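Local coordinates for protein glycerol dehydrogenase (Schizosaccharomyces pombe, PDB 1TA9) that catalyses the NAD-dependent oxidation of glycerol to dihydroxyacetone, probably with zinc as the catalytic metal, and takes part in glycerol assimilation, at residues A233-T236 against W237-E241; E335-A338 against Y339-V343. One frame throughout, in Å; residues are numbered along the deposited sequence.

Interaction 1 (A233-T236 against W237-E241); sequences ALST and WVETE. With K (potassium ion), chain J.
Ser235 and Glu239 meet one turn apart on helix 223-245, where OG of Ser235 lies 3.1 Å from OE2 of Glu239. The carboxylate curls back over the turn: with CG of Glu239 beside its own backbone N (chi1 -62°) and the chain extended beyond it, OE2 is brought alongside the serine CB and hydroxyl, while CG rests 3.3 Å from O of Ser235. That same carbonyl accepts the helical bond from Glu239 N at 2.8 Å, almost straight at 174°. Ser235 holds OG between its backbone N and carbonyl carbon (chi1 72°), which turns the oxygen toward both the carboxylate and the potassium ion. Potassium is bound from 233-236 by OG of Ser235 at 3.2 Å and OG1 of Thr236 at 3.0 Å; a water links it to OE2 of Glu239, donating to the carboxylate. Asp182 and O of Asp232 also bind the potassium. Thr236 OG1 is further hydrogen-bonded to Ser302, and O of Thr236 receives the next helical bond, from Thr240 N. One water bridges O of Ala233 and N of Trp237, which lie 4.4 Å apart, in place of the direct bond. The Trp237 indole leaves the turn with CG of Glu241 above one face, near the rim, and Lys268 makes a cation-pi contact with it. OE2 of Glu239 is hydrogen-bonded to ND1 of His315, a zinc ligand, and OE1 to N of Ala312. The carboxylate is thus a second-shell group, consistent with a part in orienting His315, and its negative charge would probably polarise that imidazole and may strengthen its hold on zinc.

Interaction 2 (E335-A338 against Y339-V343); sequences EKVA and YGTLV
Lys336, Val337 and Ala338 give their carbonyls to N of Gly340, Thr341 and Leu342 in successive helical bonds, of which that from Gly340 N to Lys336 O, 2.9 Å and in the carbonyl plane, is the straightest at 161°. O of Val337 is gripped twice by one residue: Thr341 N and Thr341 OG1 each reach it at 2.8 Å, from opposite faces of the carbonyl plane. The N-H bond is bent, 135°, and the same N-H bonds weakly to O of Ala338. The hydroxyl comes from above that plane, clear of the lone-pair direction, because OG1 stands beside the threonine's own backbone N (chi1 -61°) and so bends back over the preceding turn. CG1 of Val337 lies 3.9 Å from this OG1, the two branched side chains crossing obliquely. Elsewhere, CB of Tyr339 rests 3.6 Å from O of Lys336; its ring leads away to helix 407-428, where OH is bonded to O of Ile414. CG of Leu342 leans over O of Ala338 at 3.8 Å. A valine in place of Thr341 would probably leave O of Val337 without its second donor and put a methyl group against that carbonyl. Val337 also packs on His315 and His333, the two histidine ligands of zinc, and on Asp232, the third protein ligand. A threonine hydroxyl bonded to the carbonyl four residues back is a familiar feature of helices, and here it occurs in the helix that supplies His333 to the metal site of an iron-containing alcohol dehydrogenase family member.

Overall arrangement
Interaction 1 comes first along the chain, on helix 223-245, and interaction 2 follows on helix 333-347; their centres are 11 Å apart in the helical part of the enzyme, away from the parallel sheet. The two helices pack directly: Ser235 CB makes a tight packing contact with Thr341 OG1 at 2.9 Å, Ser235 OG meets CG1 of Val337 at 3.3 Å, and Val238 touches the methyl of Thr341. Each helix also carries a zinc ligand, Asp232 just before 233-236 and His333 two residues before 335-338, while helix 313-322 brings His315 against both. The metal site is thus assembled from separate helices, and these two contacts form part of its buried surroundings.

Interaction 1 (A233-T236 against W237-E241)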
# COMPACT_ATOMS: atom_id res chain seq x y z
N ALA B 233 -23.06 -8.55 -21.29
CA ALA B 233 -21.62 -8.33 -21.24
C ALA B 233 -21.03 -8.62 -19.85
O ALA B 233 -19.90 -9.10 -19.73
CB ALA B 233 -21.29 -6.90 -21.67
N LEU B 234 -21.79 -8.33 -18.80
CA LEU B 234 -21.33 -8.58 -17.44
C LEU B 234 -21.06 -10.05 -17.14
O LEU B 234 -20.20 -10.37 -16.31
CB LEU B 234 -22.35 -8.05 -16.42
CG LEU B 234 -22.28 -6.55 -16.12
CD1 LEU B 234 -23.47 -6.15 -15.25
CD2 LEU B 234 -20.97 -6.23 -15.41
N SER B 235 -21.77 -10.96 -17.79
CA SER B 235 -21.55 -12.38 -17.53
C SER B 235 -20.31 -12.94 -18.22
O SER B 235 -19.78 -13.98 -17.81
CB SER B 235 -22.77 -13.20 -17.94
OG SER B 235 -22.89 -13.28 -19.34
N THR B 236 -19.84 -12.26 -19.26
CA THR B 236 -18.69 -12.72 -20.02
C THR B 236 -17.46 -13.04 -19.17
O THR B 236 -16.94 -14.16 -19.22
CB THR B 236 -18.28 -11.71 -21.10
OG1 THR B 236 -19.36 -11.51 -22.00
CG2 THR B 236 -17.07 -12.21 -21.87
N TRP B 237 -16.98 -12.07 -18.40
CA TRP B 237 -15.80 -12.30 -17.57
C TRP B 237 -16.06 -13.41 -16.55
O TRP B 237 -15.22 -14.28 -16.35
CB TRP B 237 -15.39 -11.02 -16.85
CG TRP B 237 -14.16 -11.19 -16.00
CD1 TRP B 237 -12.86 -11.23 -16.43
CD2 TRP B 237 -14.12 -11.35 -14.58
NE1 TRP B 237 -12.02 -11.42 -15.35
CE2 TRP B 237 -12.77 -11.49 -14.21
CE3 TRP B 237 -15.11 -11.39 -13.58
CZ2 TRP B 237 -12.37 -11.67 -12.88
CZ3 TRP B 237 -14.71 -11.57 -12.25
CH2 TRP B 237 -13.35 -11.71 -11.92
N VAL B 238 -17.23 -13.38 -15.91
CA VAL B 238 -17.55 -14.39 -14.92
C VAL B 238 -17.55 -15.79 -15.50
O VAL B 238 -16.90 -16.69 -14.97
CB VAL B 238 -18.93 -14.13 -14.27
CG1 VAL B 238 -19.32 -15.33 -13.40
CG2 VAL B 238 -18.89 -12.86 -13.43
N GLU B 239 -18.27 -15.99 -16.60
CA GLU B 239 -18.35 -17.31 -17.21
C GLU B 239 -17.03 -17.77 -17.81
O GLU B 239 -16.59 -18.89 -17.55
CB GLU B 239 -19.47 -17.36 -18.25
CG GLU B 239 -20.85 -17.11 -17.65
CD GLU B 239 -21.99 -17.34 -18.64
OE1 GLU B 239 -22.43 -18.51 -18.78
OE2 GLU B 239 -22.43 -16.36 -19.27
N THR B 240 -16.39 -16.92 -18.60
CA THR B 240 -15.12 -17.29 -19.21
C THR B 240 -14.05 -17.62 -18.17
O THR B 240 -13.30 -18.58 -18.34
CB THR B 240 -14.63 -16.19 -20.17
OG1 THR B 240 -15.33 -16.32 -21.42
CG2 THR B 240 -13.12 -16.30 -20.43
N GLU B 241 -13.98 -16.84 -17.09
CA GLU B 241 -12.99 -17.15 -16.06
C GLU B 241 -13.28 -18.54 -15.48
O GLU B 241 -12.37 -19.29 -15.18
CB GLU B 241 -13.03 -16.10 -14.94
CG GLU B 241 -12.29 -14.81 -15.28
CD GLU B 241 -10.78 -15.02 -15.39
OE1 GLU B 241 -10.21 -14.74 -16.45
OE2 GLU B 241 -10.17 -15.48 -14.40
K K J . -22.04 -12.92 -22.38
O HOH W 1 -17.60 -9.15 -18.32
O HOH W 2 -20.82 -14.91 -21.29

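Interaction 2 (E335-A338 against Y339-V343)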
# COMPACT_ATOMS: atom_id res chain seq x y z
N GLU B 335 -31.33 -9.08 -19.41
CA GLU B 335 -31.98 -8.91 -18.12
C GLU B 335 -31.98 -10.25 -17.40
O GLU B 335 -31.78 -10.31 -16.19
CB GLU B 335 -33.40 -8.36 -18.33
CG GLU B 335 -33.38 -7.10 -19.19
CD GLU B 335 -34.76 -6.53 -19.51
OE1 GLU B 335 -35.72 -7.32 -19.60
OE2 GLU B 335 -34.85 -5.30 -19.69
N LYS B 336 -32.20 -11.32 -18.15
CA LYS B 336 -32.20 -12.65 -17.56
C LYS B 336 -30.77 -13.10 -17.26
O LYS B 336 -30.50 -13.68 -16.21
CB LYS B 336 -32.88 -13.65 -18.52
CG LYS B 336 -34.39 -13.46 -18.62
CD LYS B 336 -35.03 -14.41 -19.63
CE LYS B 336 -34.61 -14.09 -21.06
NZ LYS B 336 -35.30 -14.96 -22.05
N VAL B 337 -29.85 -12.82 -18.18
CA VAL B 337 -28.45 -13.21 -17.99
C VAL B 337 -27.83 -12.56 -16.76
O VAL B 337 -27.04 -13.19 -16.05
CB VAL B 337 -27.59 -12.86 -19.23
CG1 VAL B 337 -26.11 -13.01 -18.90
CG2 VAL B 337 -27.95 -13.78 -20.39
N ALA B 338 -28.17 -11.30 -16.51
CA ALA B 338 -27.64 -10.60 -15.36
C ALA B 338 -28.05 -11.34 -14.08
O ALA B 338 -27.22 -11.59 -13.21
CB ALA B 338 -28.15 -9.17 -15.33
N TYR B 339 -29.33 -11.69 -13.97
CA TYR B 339 -29.79 -12.41 -12.79
C TYR B 339 -29.05 -13.75 -12.72
O TYR B 339 -28.61 -14.18 -11.66
CB TYR B 339 -31.30 -12.65 -12.84
CG TYR B 339 -31.87 -13.10 -11.51
CD1 TYR B 339 -32.33 -12.17 -10.57
CD2 TYR B 339 -31.91 -14.46 -11.16
CE1 TYR B 339 -32.81 -12.58 -9.32
CE2 TYR B 339 -32.38 -14.87 -9.90
CZ TYR B 339 -32.83 -13.93 -8.99
OH TYR B 339 -33.28 -14.33 -7.76
N GLY B 340 -28.93 -14.41 -13.88
CA GLY B 340 -28.25 -15.69 -13.94
C GLY B 340 -26.79 -15.60 -13.51
O GLY B 340 -26.24 -16.56 -12.98
N THR B 341 -26.18 -14.45 -13.75
CA THR B 341 -24.79 -14.24 -13.37
C THR B 341 -24.69 -14.17 -11.85
O THR B 341 -23.75 -14.70 -11.26
CB THR B 341 -24.22 -12.95 -14.01
OG1 THR B 341 -24.29 -13.06 -15.44
CG2 THR B 341 -22.77 -12.73 -13.60
N LEU B 342 -25.67 -13.54 -11.21
CA LEU B 342 -25.68 -13.46 -9.75
C LEU B 342 -25.87 -14.87 -9.20
O LEU B 342 -25.31 -15.22 -8.15
CB LEU B 342 -26.79 -12.54 -9.25
CG LEU B 342 -26.61 -11.04 -9.50
CD1 LEU B 342 -27.76 -10.28 -8.85
CD2 LEU B 342 -25.28 -10.57 -8.93
N VAL B 343 -26.67 -15.68 -9.88
CA VAL B 343 -26.89 -17.04 -9.43
C VAL B 343 -25.57 -17.80 -9.53
O VAL B 343 -25.23 -18.58 -8.63
CB VAL B 343 -27.96 -17.77 -10.29
CG1 VAL B 343 -28.14 -19.20 -9.79
CG2 VAL B 343 -29.30 -17.02 -10.20